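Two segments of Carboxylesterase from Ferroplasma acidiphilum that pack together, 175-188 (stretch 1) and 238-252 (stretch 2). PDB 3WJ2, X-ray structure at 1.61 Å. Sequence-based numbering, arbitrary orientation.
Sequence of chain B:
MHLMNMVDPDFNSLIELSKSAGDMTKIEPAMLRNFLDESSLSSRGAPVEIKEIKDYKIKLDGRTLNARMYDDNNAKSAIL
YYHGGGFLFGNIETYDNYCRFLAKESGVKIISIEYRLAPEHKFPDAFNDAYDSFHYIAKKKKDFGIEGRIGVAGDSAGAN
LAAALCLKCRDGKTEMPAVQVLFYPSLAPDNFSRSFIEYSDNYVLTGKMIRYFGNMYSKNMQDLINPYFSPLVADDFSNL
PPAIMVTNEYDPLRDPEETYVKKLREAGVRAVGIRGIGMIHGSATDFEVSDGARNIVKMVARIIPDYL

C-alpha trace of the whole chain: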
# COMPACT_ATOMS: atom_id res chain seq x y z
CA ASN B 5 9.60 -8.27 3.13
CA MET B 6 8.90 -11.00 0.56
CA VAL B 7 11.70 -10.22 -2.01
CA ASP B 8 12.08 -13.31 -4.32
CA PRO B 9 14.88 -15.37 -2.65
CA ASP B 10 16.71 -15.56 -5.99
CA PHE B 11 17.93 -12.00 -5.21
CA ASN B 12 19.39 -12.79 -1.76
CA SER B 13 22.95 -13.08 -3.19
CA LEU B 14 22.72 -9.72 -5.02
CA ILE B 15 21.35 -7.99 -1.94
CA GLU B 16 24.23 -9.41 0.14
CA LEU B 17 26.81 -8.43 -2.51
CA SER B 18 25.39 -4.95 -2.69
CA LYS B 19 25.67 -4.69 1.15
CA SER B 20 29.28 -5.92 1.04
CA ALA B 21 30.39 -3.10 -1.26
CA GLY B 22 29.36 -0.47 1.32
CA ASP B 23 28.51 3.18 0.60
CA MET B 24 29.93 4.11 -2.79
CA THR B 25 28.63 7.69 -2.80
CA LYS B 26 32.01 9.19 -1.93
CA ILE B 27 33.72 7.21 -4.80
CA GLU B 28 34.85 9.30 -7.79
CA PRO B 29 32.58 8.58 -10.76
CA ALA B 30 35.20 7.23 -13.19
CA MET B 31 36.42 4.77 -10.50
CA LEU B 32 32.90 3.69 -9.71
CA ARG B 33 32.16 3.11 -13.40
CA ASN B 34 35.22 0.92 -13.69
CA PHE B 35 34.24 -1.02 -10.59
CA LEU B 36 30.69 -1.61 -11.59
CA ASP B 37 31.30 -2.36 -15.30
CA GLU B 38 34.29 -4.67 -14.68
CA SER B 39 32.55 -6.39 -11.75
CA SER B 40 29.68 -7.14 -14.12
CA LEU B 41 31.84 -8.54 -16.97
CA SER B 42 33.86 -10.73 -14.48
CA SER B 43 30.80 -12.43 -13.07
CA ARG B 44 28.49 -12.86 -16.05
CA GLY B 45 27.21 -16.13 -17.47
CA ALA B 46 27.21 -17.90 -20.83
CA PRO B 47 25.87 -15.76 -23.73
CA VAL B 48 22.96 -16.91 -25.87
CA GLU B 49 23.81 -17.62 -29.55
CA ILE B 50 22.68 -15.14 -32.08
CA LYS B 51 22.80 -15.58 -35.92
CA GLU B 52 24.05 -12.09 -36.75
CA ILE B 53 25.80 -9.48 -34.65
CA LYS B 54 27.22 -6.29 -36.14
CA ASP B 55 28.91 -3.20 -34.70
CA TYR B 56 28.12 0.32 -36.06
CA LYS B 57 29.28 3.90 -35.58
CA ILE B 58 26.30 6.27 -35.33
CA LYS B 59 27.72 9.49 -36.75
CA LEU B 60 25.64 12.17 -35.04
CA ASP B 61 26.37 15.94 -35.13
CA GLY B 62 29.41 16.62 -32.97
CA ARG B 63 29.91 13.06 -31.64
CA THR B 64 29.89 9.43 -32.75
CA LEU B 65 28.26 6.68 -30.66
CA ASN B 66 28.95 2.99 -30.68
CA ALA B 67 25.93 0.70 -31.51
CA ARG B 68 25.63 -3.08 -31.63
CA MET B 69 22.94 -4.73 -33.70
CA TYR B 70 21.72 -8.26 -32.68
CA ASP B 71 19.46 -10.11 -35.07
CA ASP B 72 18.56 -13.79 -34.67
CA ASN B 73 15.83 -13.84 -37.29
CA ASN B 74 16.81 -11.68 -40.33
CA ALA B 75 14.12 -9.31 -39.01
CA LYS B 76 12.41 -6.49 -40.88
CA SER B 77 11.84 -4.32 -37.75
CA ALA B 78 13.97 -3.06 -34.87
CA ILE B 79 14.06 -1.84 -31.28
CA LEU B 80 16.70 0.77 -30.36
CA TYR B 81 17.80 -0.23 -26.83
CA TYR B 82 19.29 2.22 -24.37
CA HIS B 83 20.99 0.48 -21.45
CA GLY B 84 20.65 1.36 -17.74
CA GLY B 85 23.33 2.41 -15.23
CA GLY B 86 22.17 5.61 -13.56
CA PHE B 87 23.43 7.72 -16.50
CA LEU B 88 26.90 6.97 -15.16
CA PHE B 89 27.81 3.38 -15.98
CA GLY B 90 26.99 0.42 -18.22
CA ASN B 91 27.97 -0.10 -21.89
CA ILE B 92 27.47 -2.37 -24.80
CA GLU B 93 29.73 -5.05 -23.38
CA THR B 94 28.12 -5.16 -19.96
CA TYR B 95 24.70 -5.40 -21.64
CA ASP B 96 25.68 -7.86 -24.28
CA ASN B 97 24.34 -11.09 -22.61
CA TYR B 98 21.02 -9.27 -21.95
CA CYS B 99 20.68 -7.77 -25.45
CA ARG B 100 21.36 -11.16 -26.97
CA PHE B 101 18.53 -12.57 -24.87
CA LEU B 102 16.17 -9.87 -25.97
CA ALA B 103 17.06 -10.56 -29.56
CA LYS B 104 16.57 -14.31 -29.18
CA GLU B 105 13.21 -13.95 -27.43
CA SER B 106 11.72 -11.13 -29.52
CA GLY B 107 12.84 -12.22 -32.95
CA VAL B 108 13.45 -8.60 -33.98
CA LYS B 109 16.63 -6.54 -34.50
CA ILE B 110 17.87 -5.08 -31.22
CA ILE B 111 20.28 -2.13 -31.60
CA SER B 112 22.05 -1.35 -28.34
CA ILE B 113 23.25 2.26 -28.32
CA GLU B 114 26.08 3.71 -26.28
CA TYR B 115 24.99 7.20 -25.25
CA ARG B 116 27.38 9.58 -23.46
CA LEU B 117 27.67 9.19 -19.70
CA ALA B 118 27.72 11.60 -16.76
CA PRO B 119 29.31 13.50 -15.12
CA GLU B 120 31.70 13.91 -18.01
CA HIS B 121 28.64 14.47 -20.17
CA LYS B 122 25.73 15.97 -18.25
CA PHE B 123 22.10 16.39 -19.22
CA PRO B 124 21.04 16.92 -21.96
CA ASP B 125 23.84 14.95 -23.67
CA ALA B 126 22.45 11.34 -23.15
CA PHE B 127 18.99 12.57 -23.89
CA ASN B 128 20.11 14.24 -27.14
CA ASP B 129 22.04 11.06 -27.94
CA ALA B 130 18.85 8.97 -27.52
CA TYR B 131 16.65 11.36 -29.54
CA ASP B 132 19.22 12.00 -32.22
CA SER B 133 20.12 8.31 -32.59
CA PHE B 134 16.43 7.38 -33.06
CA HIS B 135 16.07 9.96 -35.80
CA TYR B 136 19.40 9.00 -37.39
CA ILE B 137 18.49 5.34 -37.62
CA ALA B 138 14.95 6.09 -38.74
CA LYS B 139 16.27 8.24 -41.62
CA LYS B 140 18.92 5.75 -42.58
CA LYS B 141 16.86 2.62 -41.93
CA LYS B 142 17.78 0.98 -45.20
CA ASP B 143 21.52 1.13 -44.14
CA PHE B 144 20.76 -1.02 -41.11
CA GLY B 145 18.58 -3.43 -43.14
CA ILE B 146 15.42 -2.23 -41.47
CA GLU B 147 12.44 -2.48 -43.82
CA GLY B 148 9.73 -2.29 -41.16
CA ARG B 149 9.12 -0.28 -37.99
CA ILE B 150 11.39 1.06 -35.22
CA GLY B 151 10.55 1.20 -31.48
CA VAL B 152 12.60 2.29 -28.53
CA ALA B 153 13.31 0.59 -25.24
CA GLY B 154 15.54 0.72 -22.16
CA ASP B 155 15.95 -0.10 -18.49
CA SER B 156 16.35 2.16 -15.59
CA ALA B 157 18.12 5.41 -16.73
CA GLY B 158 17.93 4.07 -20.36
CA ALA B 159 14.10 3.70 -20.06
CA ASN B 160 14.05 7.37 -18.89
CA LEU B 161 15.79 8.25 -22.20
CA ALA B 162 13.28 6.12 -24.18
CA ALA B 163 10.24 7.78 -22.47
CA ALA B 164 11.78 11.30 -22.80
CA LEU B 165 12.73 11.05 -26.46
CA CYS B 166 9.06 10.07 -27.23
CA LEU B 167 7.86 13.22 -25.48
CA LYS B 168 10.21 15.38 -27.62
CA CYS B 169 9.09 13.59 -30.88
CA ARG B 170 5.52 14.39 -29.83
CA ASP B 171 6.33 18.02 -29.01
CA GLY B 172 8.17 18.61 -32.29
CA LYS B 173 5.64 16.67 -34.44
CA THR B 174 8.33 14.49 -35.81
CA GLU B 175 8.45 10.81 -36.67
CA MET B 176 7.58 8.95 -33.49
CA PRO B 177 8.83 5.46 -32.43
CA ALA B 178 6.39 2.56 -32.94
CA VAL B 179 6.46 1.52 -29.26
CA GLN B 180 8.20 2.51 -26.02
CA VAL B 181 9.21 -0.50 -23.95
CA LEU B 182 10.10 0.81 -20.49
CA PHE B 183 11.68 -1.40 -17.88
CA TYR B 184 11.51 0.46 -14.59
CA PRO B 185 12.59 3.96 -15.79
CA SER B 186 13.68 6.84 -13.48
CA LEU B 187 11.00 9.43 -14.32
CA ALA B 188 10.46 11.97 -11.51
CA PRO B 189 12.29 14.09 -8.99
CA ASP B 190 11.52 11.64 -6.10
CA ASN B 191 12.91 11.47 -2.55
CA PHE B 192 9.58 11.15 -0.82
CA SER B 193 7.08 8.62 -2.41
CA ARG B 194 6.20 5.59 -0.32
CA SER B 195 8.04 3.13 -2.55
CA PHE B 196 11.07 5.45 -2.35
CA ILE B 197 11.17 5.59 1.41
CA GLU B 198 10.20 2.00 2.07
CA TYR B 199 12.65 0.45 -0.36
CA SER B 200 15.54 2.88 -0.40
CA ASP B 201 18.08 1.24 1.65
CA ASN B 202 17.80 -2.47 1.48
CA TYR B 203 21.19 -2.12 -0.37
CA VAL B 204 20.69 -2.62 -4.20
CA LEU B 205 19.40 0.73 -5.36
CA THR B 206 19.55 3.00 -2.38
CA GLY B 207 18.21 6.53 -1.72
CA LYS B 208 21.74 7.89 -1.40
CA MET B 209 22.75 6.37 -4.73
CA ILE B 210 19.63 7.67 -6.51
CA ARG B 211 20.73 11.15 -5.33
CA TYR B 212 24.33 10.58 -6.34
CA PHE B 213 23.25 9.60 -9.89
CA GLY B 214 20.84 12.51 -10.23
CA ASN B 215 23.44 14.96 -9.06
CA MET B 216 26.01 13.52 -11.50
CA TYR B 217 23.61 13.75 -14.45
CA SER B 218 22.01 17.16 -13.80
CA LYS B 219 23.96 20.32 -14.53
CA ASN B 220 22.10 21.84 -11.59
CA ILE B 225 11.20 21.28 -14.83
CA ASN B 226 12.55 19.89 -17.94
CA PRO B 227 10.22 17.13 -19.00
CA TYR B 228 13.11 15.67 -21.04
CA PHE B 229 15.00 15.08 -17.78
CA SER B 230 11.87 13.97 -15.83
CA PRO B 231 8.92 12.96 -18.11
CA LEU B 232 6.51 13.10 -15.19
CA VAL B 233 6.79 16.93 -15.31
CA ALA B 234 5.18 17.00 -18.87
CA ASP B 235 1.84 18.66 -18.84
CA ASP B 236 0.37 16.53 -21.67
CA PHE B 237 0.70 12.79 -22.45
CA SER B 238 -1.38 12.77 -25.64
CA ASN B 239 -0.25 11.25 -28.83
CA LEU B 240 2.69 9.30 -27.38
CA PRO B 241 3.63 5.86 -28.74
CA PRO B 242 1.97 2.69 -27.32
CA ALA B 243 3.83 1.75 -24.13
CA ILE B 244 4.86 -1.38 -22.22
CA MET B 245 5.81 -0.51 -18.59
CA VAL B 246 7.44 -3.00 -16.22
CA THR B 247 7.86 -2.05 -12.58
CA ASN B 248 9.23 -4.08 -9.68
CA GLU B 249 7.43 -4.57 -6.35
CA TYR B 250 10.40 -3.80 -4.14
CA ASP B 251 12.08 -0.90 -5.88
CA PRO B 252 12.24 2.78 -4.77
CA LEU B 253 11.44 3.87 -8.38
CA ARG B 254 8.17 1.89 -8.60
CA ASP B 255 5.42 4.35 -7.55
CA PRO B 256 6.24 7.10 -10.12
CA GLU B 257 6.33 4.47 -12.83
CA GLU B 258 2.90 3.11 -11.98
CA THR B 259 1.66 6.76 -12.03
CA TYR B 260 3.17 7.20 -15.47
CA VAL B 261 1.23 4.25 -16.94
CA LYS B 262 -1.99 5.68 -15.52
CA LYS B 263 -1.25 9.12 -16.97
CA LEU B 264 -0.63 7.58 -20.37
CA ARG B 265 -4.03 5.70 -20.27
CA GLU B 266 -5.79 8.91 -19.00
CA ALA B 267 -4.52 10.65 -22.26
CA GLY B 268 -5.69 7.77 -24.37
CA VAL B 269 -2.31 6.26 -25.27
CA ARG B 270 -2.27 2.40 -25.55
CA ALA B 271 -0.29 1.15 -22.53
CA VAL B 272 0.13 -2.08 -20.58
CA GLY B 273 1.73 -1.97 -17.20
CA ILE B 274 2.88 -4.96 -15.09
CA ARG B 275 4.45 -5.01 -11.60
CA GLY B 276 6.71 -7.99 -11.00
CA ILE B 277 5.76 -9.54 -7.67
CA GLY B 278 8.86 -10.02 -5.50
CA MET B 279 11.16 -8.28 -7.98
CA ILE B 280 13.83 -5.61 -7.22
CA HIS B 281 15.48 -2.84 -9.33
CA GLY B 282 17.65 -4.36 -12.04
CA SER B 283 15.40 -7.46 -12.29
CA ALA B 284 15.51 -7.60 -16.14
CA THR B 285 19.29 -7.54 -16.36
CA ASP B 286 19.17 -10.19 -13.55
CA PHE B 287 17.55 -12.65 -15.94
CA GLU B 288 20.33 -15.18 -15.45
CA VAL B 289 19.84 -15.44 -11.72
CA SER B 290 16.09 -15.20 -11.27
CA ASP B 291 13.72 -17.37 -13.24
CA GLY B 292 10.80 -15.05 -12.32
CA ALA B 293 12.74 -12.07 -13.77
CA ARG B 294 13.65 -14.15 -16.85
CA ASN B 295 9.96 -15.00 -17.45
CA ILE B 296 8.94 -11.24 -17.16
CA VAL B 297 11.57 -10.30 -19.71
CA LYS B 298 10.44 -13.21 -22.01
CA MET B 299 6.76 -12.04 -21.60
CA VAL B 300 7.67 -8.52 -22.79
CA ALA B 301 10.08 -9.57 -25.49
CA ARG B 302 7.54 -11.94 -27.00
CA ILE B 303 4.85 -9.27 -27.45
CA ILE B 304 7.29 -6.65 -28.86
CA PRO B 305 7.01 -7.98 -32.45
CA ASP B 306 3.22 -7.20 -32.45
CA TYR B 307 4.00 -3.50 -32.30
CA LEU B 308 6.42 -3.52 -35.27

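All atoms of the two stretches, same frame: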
# COMPACT_ATOMS: atom_id res chain seq x y z
N GLU B 175 8.61 12.28 -36.64
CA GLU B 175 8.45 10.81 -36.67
C GLU B 175 8.50 10.29 -35.22
O GLU B 175 9.31 10.75 -34.40
CB GLU B 175 9.53 10.17 -37.50
CG GLU B 175 9.19 8.69 -37.75
CD GLU B 175 10.13 7.91 -38.64
OE1 GLU B 175 11.00 8.50 -39.35
OE2 GLU B 175 9.99 6.67 -38.65
N MET B 176 7.60 9.39 -34.88
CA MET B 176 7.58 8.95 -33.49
C MET B 176 7.96 7.43 -33.55
O MET B 176 7.64 6.70 -34.50
CB MET B 176 6.11 9.25 -32.92
CG MET B 176 5.78 10.90 -32.36
SD MET B 176 4.81 10.19 -30.99
CE MET B 176 6.35 9.73 -30.20
N PRO B 177 8.65 6.92 -32.50
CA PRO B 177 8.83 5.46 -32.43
C PRO B 177 7.52 4.66 -32.40
O PRO B 177 6.47 5.22 -31.97
CB PRO B 177 9.54 5.27 -31.08
CG PRO B 177 10.21 6.61 -30.81
CD PRO B 177 9.19 7.61 -31.30
N ALA B 178 7.57 3.38 -32.84
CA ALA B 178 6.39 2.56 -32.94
C ALA B 178 5.87 2.11 -31.56
O ALA B 178 4.70 1.83 -31.44
CB ALA B 178 6.71 1.34 -33.81
N VAL B 179 6.80 2.01 -30.59
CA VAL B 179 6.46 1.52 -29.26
C VAL B 179 7.57 2.03 -28.34
O VAL B 179 8.66 2.31 -28.86
CB VAL B 179 6.30 0.02 -29.25
CG1 VAL B 179 7.65 -0.74 -29.65
CG2 VAL B 179 5.84 -0.39 -27.78
N GLN B 180 7.22 2.21 -27.06
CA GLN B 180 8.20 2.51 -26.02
C GLN B 180 8.12 1.42 -25.03
O GLN B 180 7.09 1.21 -24.43
CB GLN B 180 8.00 3.95 -25.44
CG GLN B 180 6.56 4.19 -24.89
CD GLN B 180 6.39 5.57 -24.34
OE1 GLN B 180 7.25 6.05 -23.65
NE2 GLN B 180 5.21 6.22 -24.64
N VAL B 181 9.24 0.71 -24.85
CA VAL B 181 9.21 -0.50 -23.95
C VAL B 181 10.09 -0.07 -22.74
O VAL B 181 11.33 0.21 -22.86
CB VAL B 181 9.88 -1.63 -24.63
CG1 VAL B 181 9.81 -2.81 -23.61
CG2 VAL B 181 9.13 -2.02 -25.88
N LEU B 182 9.42 0.12 -21.59
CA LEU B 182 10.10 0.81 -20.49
C LEU B 182 10.23 -0.14 -19.32
O LEU B 182 9.31 -0.39 -18.57
CB LEU B 182 9.20 2.05 -19.98
CG LEU B 182 8.86 2.98 -21.16
CD1 LEU B 182 7.81 4.07 -20.64
CD2 LEU B 182 10.06 3.67 -21.84
N PHE B 183 11.49 -0.62 -19.10
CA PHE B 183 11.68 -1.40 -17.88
C PHE B 183 12.15 -0.49 -16.79
O PHE B 183 13.27 0.09 -16.78
CB PHE B 183 12.89 -2.45 -18.16
CG PHE B 183 12.49 -3.62 -18.99
CD1 PHE B 183 11.97 -4.77 -18.40
CD2 PHE B 183 12.76 -3.61 -20.39
CE1 PHE B 183 11.54 -5.85 -19.21
CE2 PHE B 183 12.37 -4.73 -21.21
CZ PHE B 183 11.81 -5.85 -20.59
N TYR B 184 11.23 -0.33 -15.81
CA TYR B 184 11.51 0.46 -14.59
C TYR B 184 12.37 1.73 -14.80
O TYR B 184 13.46 1.94 -14.19
CB TYR B 184 12.06 -0.46 -13.44
CG TYR B 184 13.14 -1.43 -13.87
CD1 TYR B 184 14.45 -1.01 -13.83
CD2 TYR B 184 12.76 -2.70 -14.32
CE1 TYR B 184 15.46 -1.98 -14.20
CE2 TYR B 184 13.70 -3.67 -14.66
CZ TYR B 184 15.00 -3.25 -14.60
OH TYR B 184 16.01 -4.19 -15.01
N PRO B 185 11.82 2.73 -15.58
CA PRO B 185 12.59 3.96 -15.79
C PRO B 185 12.66 4.86 -14.50
O PRO B 185 11.74 4.79 -13.64
CB PRO B 185 11.68 4.77 -16.76
CG PRO B 185 10.28 4.12 -16.65
CD PRO B 185 10.57 2.61 -16.32
N SER B 186 13.68 5.70 -14.41
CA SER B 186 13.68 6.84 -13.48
C SER B 186 12.76 7.88 -14.22
O SER B 186 12.79 7.99 -15.48
CB SER B 186 15.08 7.32 -13.11
OG SER B 186 15.79 7.48 -14.36
N LEU B 187 11.83 8.52 -13.57
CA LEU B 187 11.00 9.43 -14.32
C LEU B 187 10.77 10.81 -13.64
O LEU B 187 10.15 11.73 -14.23
CB LEU B 187 9.61 8.86 -14.48
CG LEU B 187 9.51 7.61 -15.43
CD1 LEU B 187 8.13 6.91 -15.14
CD2 LEU B 187 9.70 7.99 -16.86
N ALA B 188 10.95 10.82 -12.33
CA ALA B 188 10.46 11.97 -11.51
C ALA B 188 11.54 12.38 -10.52
O ALA B 188 12.45 11.59 -10.09
CB ALA B 188 9.15 11.56 -10.74
N SER B 238 -0.75 13.15 -24.41
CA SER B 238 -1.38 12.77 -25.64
C SER B 238 -0.44 12.41 -26.73
O SER B 238 0.65 13.04 -26.86
CB SER B 238 -2.18 14.01 -26.20
OG SER B 238 -3.00 14.49 -25.18
N ASN B 239 -0.86 11.48 -27.58
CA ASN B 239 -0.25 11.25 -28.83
C ASN B 239 1.18 10.73 -28.68
O ASN B 239 1.97 10.78 -29.62
CB ASN B 239 -0.26 12.52 -29.68
CG ASN B 239 -1.71 12.96 -29.95
OD1 ASN B 239 -2.53 12.11 -30.32
ND2 ASN B 239 -2.04 14.23 -29.71
N LEU B 240 1.42 10.10 -27.54
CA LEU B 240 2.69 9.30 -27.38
C LEU B 240 2.55 7.88 -27.95
O LEU B 240 1.42 7.35 -28.09
CB LEU B 240 3.01 9.23 -25.89
CG LEU B 240 3.45 10.55 -25.31
CD1 LEU B 240 3.67 10.57 -23.84
CD2 LEU B 240 4.76 11.12 -26.04
N PRO B 241 3.68 7.24 -28.27
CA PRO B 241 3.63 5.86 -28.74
C PRO B 241 3.09 4.85 -27.72
O PRO B 241 3.23 5.06 -26.52
CB PRO B 241 5.12 5.52 -28.95
CG PRO B 241 5.86 6.88 -29.07
CD PRO B 241 5.05 7.74 -28.05
N PRO B 242 2.47 3.77 -28.21
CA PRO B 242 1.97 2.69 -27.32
C PRO B 242 3.15 2.30 -26.38
O PRO B 242 4.32 2.32 -26.84
CB PRO B 242 1.64 1.57 -28.30
CG PRO B 242 1.33 2.36 -29.62
CD PRO B 242 2.26 3.49 -29.65
N ALA B 243 2.80 1.99 -25.13
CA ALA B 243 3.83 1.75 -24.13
C ALA B 243 3.65 0.35 -23.53
O ALA B 243 2.50 -0.19 -23.37
CB ALA B 243 3.76 2.75 -23.01
N ILE B 244 4.82 -0.23 -23.17
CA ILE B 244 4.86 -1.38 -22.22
C ILE B 244 5.70 -0.88 -21.05
O ILE B 244 6.86 -0.45 -21.23
CB ILE B 244 5.50 -2.58 -22.83
CG1 ILE B 244 4.79 -3.01 -24.12
CG2 ILE B 244 5.60 -3.74 -21.80
CD1 ILE B 244 5.60 -4.15 -24.95
N MET B 245 5.14 -1.00 -19.82
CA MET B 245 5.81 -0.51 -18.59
C MET B 245 5.95 -1.70 -17.67
O MET B 245 5.00 -2.42 -17.42
CB MET B 245 5.00 0.56 -17.83
CG MET B 245 5.60 0.91 -16.48
SD MET B 245 7.09 1.96 -16.64
CE MET B 245 6.35 3.61 -17.06
N VAL B 246 7.21 -1.92 -17.24
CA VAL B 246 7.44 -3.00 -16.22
C VAL B 246 7.99 -2.30 -15.01
O VAL B 246 8.97 -1.58 -15.03
CB VAL B 246 8.54 -3.96 -16.77
CG1 VAL B 246 8.84 -5.03 -15.70
CG2 VAL B 246 8.02 -4.61 -18.13
N THR B 247 7.34 -2.54 -13.87
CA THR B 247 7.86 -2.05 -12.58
C THR B 247 8.11 -3.27 -11.69
O THR B 247 7.74 -4.41 -12.00
CB THR B 247 6.73 -1.17 -11.85
OG1 THR B 247 5.70 -2.04 -11.38
CG2 THR B 247 6.12 -0.22 -12.90
N ASN B 248 8.86 -2.97 -10.63
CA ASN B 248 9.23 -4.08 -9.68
C ASN B 248 8.58 -3.76 -8.33
O ASN B 248 8.63 -2.62 -7.88
CB ASN B 248 10.74 -4.00 -9.45
CG ASN B 248 11.52 -4.14 -10.78
OD1 ASN B 248 11.41 -5.16 -11.44
ND2 ASN B 248 12.28 -3.15 -11.11
N GLU B 249 8.03 -4.80 -7.72
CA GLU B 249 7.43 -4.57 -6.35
C GLU B 249 8.31 -3.88 -5.34
O GLU B 249 7.88 -2.91 -4.70
CB GLU B 249 6.96 -5.93 -5.83
CG GLU B 249 6.18 -5.73 -4.53
CD GLU B 249 5.57 -7.01 -4.02
OE1 GLU B 249 5.83 -8.11 -4.51
OE2 GLU B 249 4.72 -6.88 -3.09
N TYR B 250 9.57 -4.32 -5.25
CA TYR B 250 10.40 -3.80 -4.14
C TYR B 250 11.50 -2.90 -4.65
O TYR B 250 12.64 -3.29 -4.76
CB TYR B 250 11.00 -5.06 -3.47
CG TYR B 250 9.94 -5.90 -2.72
CD1 TYR B 250 9.27 -5.35 -1.64
CD2 TYR B 250 9.67 -7.17 -3.10
CE1 TYR B 250 8.28 -6.14 -0.97
CE2 TYR B 250 8.79 -7.99 -2.41
CZ TYR B 250 8.09 -7.43 -1.35
OH TYR B 250 7.22 -8.23 -0.63
N ASP B 251 11.10 -1.76 -5.13
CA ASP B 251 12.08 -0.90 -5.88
C ASP B 251 11.67 0.53 -5.55
O ASP B 251 10.48 0.91 -5.67
CB ASP B 251 11.89 -1.19 -7.40
CG ASP B 251 12.67 -0.25 -8.31
OD1 ASP B 251 13.28 0.72 -7.96
OD2 ASP B 251 12.65 -0.65 -9.51
N PRO B 252 12.60 1.36 -5.08
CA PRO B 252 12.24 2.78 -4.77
C PRO B 252 11.60 3.55 -5.95
O PRO B 252 10.82 4.48 -5.75
CB PRO B 252 13.51 3.42 -4.28
CG PRO B 252 14.64 2.45 -4.74
CD PRO B 252 14.06 1.11 -4.95

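Parallel β-strands that lie side by side are joined by a simple rule: alternate residues of one strand give their NH to, and take an NH from, the residues flanking a single partner on the other. The pairing of 180–183 with the strand that begins at 243 in this carboxylesterase is a clear example. The two strands run within 6° of parallel. Gln180 N donates to Pro242 O at 2.9 Å, and Ile244 N returns a bond to Gln180 O at 3.0 Å, so that Gln180 straddles Ala243. Two residues on, the pattern repeats around Met245: Leu182 N reaches Ile244 O at 2.6 Å, and Val246 N reaches Leu182 O at 2.9 Å. A final bond, Tyr184 N to Val246 O at 2.7 Å, is more bent, at 144°, and extends the ladder just beyond the first strand. Four of the ladder carbonyls also receive CA-H...O contacts, as between Ala243 CA and Gln180 O at 3.3 Å. Pro242, which has no NH to give, suits the start of the ladder because its role there is that of acceptor.

One side chain adds to this backbone network. Gln180, with chi1 near +60° and chi2 t, extends its amide back to the segment preceding the second strand, where NE2 donates to Pro241 O at 3.0 Å and an almost straight 173°. A buried amide thus meets a carbonyl that the strand pairing leaves free, while the aliphatic part of the side chain lies against Ala243, with Gln180 CG 3.7 Å from Ala243 CB.

Residues in register share a face of the sheet, and this sorts the packing. On one face, Val181 CG2 lies 4.2 Å from Ile244 CD1, and Phe183 CD1 lies 3.9 Å from Val246 CB. These four are buried and apolar, and all four are β-branched or aromatic, types that favour extended backbone. The other face carries Gln180 with Ala243 and Leu182 with Met245. Met245 is t at chi1 and p at chi2 and chi3, and its flexible end comes nearer the first stretch: its CE lies 3.9 Å from Leu182 CD1 and 4.2 Å from Leu187 CD1, and its SD is 3.6 Å from Pro185 CD. One unbranched chain therefore touches both Leu182 in the first strand and the loop after that strand.

Beyond the strands the contacts become more varied. Before them, Pro241 points toward the first stretch and packs its ring against two residues. Pro241 CG lies a tight 3.1 Å from Met176 CE. Pro241 CG is also 4.1 Å from Pro177 CD. The rings and the thioether give this end an apolar contact, beside the carbonyl of Pro241 that accepts the Gln180 bond. At the other end, Asn248 ND2 lies over one face of the Tyr184 ring, 3.3 Å from CD2, and also donates to Asp251 OD2 at 3.0 Å, although the position of that oxygen is less certain. Altogether the two stretches bury 902 Å², summed over both sides, with a regular backbone ladder at the centre and side-chain packing around it.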